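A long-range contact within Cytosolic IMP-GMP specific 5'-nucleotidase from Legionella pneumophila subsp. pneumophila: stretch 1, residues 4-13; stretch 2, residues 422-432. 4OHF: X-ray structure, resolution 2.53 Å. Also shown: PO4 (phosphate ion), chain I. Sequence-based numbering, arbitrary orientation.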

# COMPACT_ATOMS: atom_id res chain seq x y z
N HIS B 4 29.66 -7.69 32.61
CA HIS B 4 28.43 -6.90 32.59
C HIS B 4 28.51 -5.73 31.59
O HIS B 4 28.16 -4.60 31.92
CB HIS B 4 28.13 -6.35 33.99
CG HIS B 4 27.55 -7.35 34.94
ND1 HIS B 4 26.33 -7.97 34.72
CD2 HIS B 4 27.98 -7.79 36.15
CE1 HIS B 4 26.04 -8.76 35.74
NE2 HIS B 4 27.02 -8.67 36.62
N LYS B 5 28.94 -6.01 30.38
CA LYS B 5 29.08 -4.99 29.35
C LYS B 5 27.77 -4.54 28.73
O LYS B 5 26.88 -5.35 28.48
CB LYS B 5 29.99 -5.48 28.24
CG LYS B 5 31.29 -6.06 28.74
CD LYS B 5 32.46 -5.69 27.84
CE LYS B 5 32.76 -4.21 27.94
NZ LYS B 5 32.92 -3.83 29.37
N VAL B 6 27.66 -3.24 28.48
CA VAL B 6 26.49 -2.67 27.85
C VAL B 6 26.96 -2.03 26.55
O VAL B 6 27.81 -1.16 26.56
CB VAL B 6 25.81 -1.62 28.76
CG1 VAL B 6 24.77 -0.84 27.97
CG2 VAL B 6 25.15 -2.32 29.94
N PHE B 7 26.41 -2.47 25.44
CA PHE B 7 26.78 -1.96 24.14
C PHE B 7 25.87 -0.81 23.76
O PHE B 7 24.66 -0.89 23.95
CB PHE B 7 26.71 -3.10 23.14
CG PHE B 7 27.44 -4.31 23.62
CD1 PHE B 7 28.82 -4.27 23.80
CD2 PHE B 7 26.75 -5.45 23.99
CE1 PHE B 7 29.50 -5.35 24.36
CE2 PHE B 7 27.41 -6.55 24.54
CZ PHE B 7 28.79 -6.50 24.72
N VAL B 8 26.47 0.26 23.25
CA VAL B 8 25.74 1.47 22.91
C VAL B 8 25.66 1.78 21.42
O VAL B 8 26.68 1.89 20.75
CB VAL B 8 26.36 2.70 23.65
CG1 VAL B 8 25.44 3.89 23.55
CG2 VAL B 8 26.65 2.34 25.10
N ASN B 9 24.44 1.93 20.92
CA ASN B 9 24.22 2.27 19.52
C ASN B 9 23.94 3.76 19.37
O ASN B 9 24.28 4.37 18.36
CB ASN B 9 23.04 1.48 18.93
CG ASN B 9 23.32 -0.01 18.83
OD1 ASN B 9 24.43 -0.42 18.49
ND2 ASN B 9 22.31 -0.83 19.13
N ARG B 10 23.32 4.34 20.38
CA ARG B 10 22.96 5.75 20.38
C ARG B 10 22.98 6.29 21.79
O ARG B 10 22.70 5.56 22.74
CB ARG B 10 21.55 5.97 19.84
CG ARG B 10 21.41 5.96 18.36
CD ARG B 10 19.95 6.25 18.00
NE ARG B 10 19.07 5.14 18.37
CZ ARG B 10 19.18 3.92 17.84
NH1 ARG B 10 20.12 3.68 16.93
NH2 ARG B 10 18.35 2.96 18.22
N ILE B 11 23.29 7.57 21.92
CA ILE B 11 23.33 8.23 23.21
C ILE B 11 22.01 8.09 23.98
O ILE B 11 20.94 8.20 23.40
CB ILE B 11 23.59 9.75 23.05
CG1 ILE B 11 25.01 9.99 22.52
CG2 ILE B 11 23.38 10.47 24.39
CD1 ILE B 11 25.25 11.43 22.11
N ILE B 12 22.13 7.84 25.27
CA ILE B 12 20.98 7.81 26.18
C ILE B 12 21.52 8.22 27.55
O ILE B 12 22.42 7.58 28.10
CB ILE B 12 20.26 6.44 26.28
CG1 ILE B 12 18.98 6.64 27.09
CG2 ILE B 12 21.15 5.38 26.95
CD1 ILE B 12 18.19 5.40 27.33
N ASN B 13 21.00 9.34 28.06
CA ASN B 13 21.40 9.89 29.35
C ASN B 13 20.50 9.28 30.43
O ASN B 13 19.41 9.77 30.66
CB ASN B 13 21.23 11.41 29.28
CG ASN B 13 21.75 12.12 30.51
OD1 ASN B 13 22.39 11.52 31.38
ND2 ASN B 13 21.47 13.42 30.59
N GLN B 422 18.48 -4.75 12.77
CA GLN B 422 17.30 -4.61 13.61
C GLN B 422 17.68 -4.17 15.01
O GLN B 422 17.09 -3.23 15.56
CB GLN B 422 16.54 -5.93 13.69
CG GLN B 422 15.71 -6.27 12.48
CD GLN B 422 14.87 -7.52 12.72
OE1 GLN B 422 15.37 -8.65 12.63
NE2 GLN B 422 13.60 -7.32 13.07
N VAL B 423 18.65 -4.86 15.60
CA VAL B 423 19.11 -4.50 16.93
C VAL B 423 19.57 -3.04 16.94
O VAL B 423 19.20 -2.26 17.82
CB VAL B 423 20.27 -5.42 17.39
CG1 VAL B 423 20.98 -4.82 18.58
CG2 VAL B 423 19.72 -6.77 17.76
N ASP B 424 20.37 -2.68 15.95
CA ASP B 424 20.88 -1.33 15.86
C ASP B 424 19.77 -0.29 15.71
O ASP B 424 19.86 0.79 16.28
CB ASP B 424 21.85 -1.21 14.69
CG ASP B 424 22.56 0.13 14.65
OD1 ASP B 424 23.11 0.54 15.70
OD2 ASP B 424 22.57 0.79 13.58
N ARG B 425 18.72 -0.60 14.94
CA ARG B 425 17.65 0.36 14.71
C ARG B 425 16.65 0.47 15.86
O ARG B 425 16.07 1.53 16.10
CB ARG B 425 16.90 0.03 13.43
CG ARG B 425 15.92 1.11 12.97
CD ARG B 425 14.90 0.56 12.00
NE ARG B 425 14.51 1.53 10.96
CZ ARG B 425 14.05 2.75 11.20
NH1 ARG B 425 13.92 3.20 12.46
NH2 ARG B 425 13.71 3.53 10.18
N PHE B 426 16.46 -0.62 16.58
CA PHE B 426 15.51 -0.63 17.68
C PHE B 426 16.10 -0.33 19.04
O PHE B 426 15.44 0.29 19.87
CB PHE B 426 14.78 -1.98 17.70
CG PHE B 426 13.90 -2.17 18.90
CD1 PHE B 426 14.43 -2.59 20.13
CD2 PHE B 426 12.52 -1.95 18.82
CE1 PHE B 426 13.60 -2.77 21.24
CE2 PHE B 426 11.69 -2.12 19.92
CZ PHE B 426 12.23 -2.53 21.13
N ALA B 427 17.32 -0.77 19.30
CA ALA B 427 17.91 -0.56 20.61
C ALA B 427 18.96 0.52 20.70
O ALA B 427 19.92 0.50 19.94
CB ALA B 427 18.51 -1.87 21.14
N CYS B 428 18.79 1.45 21.64
CA CYS B 428 19.78 2.50 21.81
C CYS B 428 20.96 1.82 22.50
O CYS B 428 22.11 2.18 22.29
CB CYS B 428 19.21 3.67 22.62
SG CYS B 428 18.48 3.29 24.22
N ILE B 429 20.65 0.81 23.31
CA ILE B 429 21.68 0.02 24.00
C ILE B 429 21.16 -1.40 24.14
O ILE B 429 19.94 -1.63 24.14
CB ILE B 429 22.01 0.56 25.43
CG1 ILE B 429 20.83 0.34 26.36
CG2 ILE B 429 22.36 2.02 25.37
CD1 ILE B 429 21.12 0.62 27.79
N TYR B 430 22.08 -2.35 24.23
CA TYR B 430 21.72 -3.74 24.39
C TYR B 430 22.79 -4.46 25.21
O TYR B 430 23.94 -4.04 25.26
CB TYR B 430 21.51 -4.42 23.04
CG TYR B 430 22.68 -4.40 22.10
CD1 TYR B 430 22.98 -3.26 21.37
CD2 TYR B 430 23.48 -5.54 21.92
CE1 TYR B 430 24.04 -3.24 20.47
CE2 TYR B 430 24.53 -5.54 21.03
CZ TYR B 430 24.81 -4.38 20.31
OH TYR B 430 25.86 -4.35 19.43
N MET B 431 22.40 -5.53 25.88
CA MET B 431 23.30 -6.28 26.73
C MET B 431 22.83 -7.73 26.74
O MET B 431 21.72 -8.02 26.31
CB MET B 431 23.26 -5.70 28.15
CG MET B 431 21.84 -5.54 28.79
SD MET B 431 20.88 -4.01 28.39
CE MET B 431 22.13 -2.95 28.06
N GLU B 432 23.66 -8.64 27.21
CA GLU B 432 23.23 -10.03 27.24
C GLU B 432 22.09 -10.24 28.23
O GLU B 432 21.22 -11.07 27.99
CB GLU B 432 24.40 -10.93 27.59
CG GLU B 432 23.96 -12.32 28.01
CD GLU B 432 25.09 -13.11 28.63
OE1 GLU B 432 25.95 -12.49 29.29
OE2 GLU B 432 25.10 -14.35 28.48
P PO4 I . 16.00 4.89 20.90
O1 PO4 I . 15.59 4.71 22.32
O2 PO4 I . 16.36 3.58 20.31
O3 PO4 I . 17.17 5.80 20.85
O4 PO4 I . 14.88 5.49 20.13
O HOH W 1 26.41 -8.18 27.88

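Although more than 400 residues separate them in sequence, these two stretches meet through a short antiparallel pairing, with a helix end packed beside it, and bury 731 Å² between them. Contact begins at Lys-5, whose side chain leads away from stretch 2 and leaves the backbone to do the work: a water donates to Lys-5 O (2.9 Å from the water oxygen) and accepts from Glu-432 N (also 2.9 Å), bridging the two stretches where direct pairing has not yet begun.

Val-6 supplies a compact, branched apolar surface. Val-6 CG1 lies 3.4 Å from Met-431 CE and 3.9 Å from Ile-429 CD1, so one methyl group touches two longer side chains.

At Phe-7 the backbones join directly. Phe-7 N donates to Tyr-430 O (2.9 Å), and Tyr-430 N donates to Phe-7 O (3.0 Å), the reciprocal pair of an antiparallel bridge. Phe-7 O also receives a CA-H...O contact from Ile-429 CA at 3.1 Å. The side chains of Phe-7 and Tyr-430 share one face of the sheet, and Phe-7 CB sits over the face of the tyrosine ring, 3.6 Å from Tyr-430 CZ, in a CH-pi contact. The two rings meet obliquely, their planes at 46°.

Val-8 pairs with Ile-429 without hydrogen bonds between their backbones; their side chains occupy the other face, with Val-8 CG1 4.0 Å from Ile-429 CG2. Beta-branched residues suit such extended positions well.

Asn-9 turns toward stretch 2, where its amide can meet a helix end. Asn-9 ND2 donates almost linearly to Ala-427 O (2.9 Å), the carbonyl of the first residue to leave helical geometry, and lies at the edge of the tyrosine ring, 3.3 Å from Tyr-430 CE1. Meanwhile Cys-428 O accepts from both Asn-9 N (2.7 Å) and Arg-10 N (3.1 Å), gathering two successive backbone amides at one carbonyl.

Arg-10 is long enough to reach back along the helix and has several donors to spend there. Arg-10 NH1 and Arg-10 NH2 both donate to Asp-424 O, at 3.0 and 3.3 Å from that oxygen, while Cys-428 CA lies over one guanidinium face. The phosphate, probably from the crystallisation liquor, accepts from Arg-10 NE through its O3 (3.2 Å) and from Arg-10 NH2 through its O2 (3.0 Å).

Ile-11 points away, but Ile-12 returns toward stretch 2. This buried side chain closes the apolar packing, with Ile-12 CD1 3.8 Å from Cys-428 SG and Ile-12 CG2 3.9 Å from Ile-429 CG2.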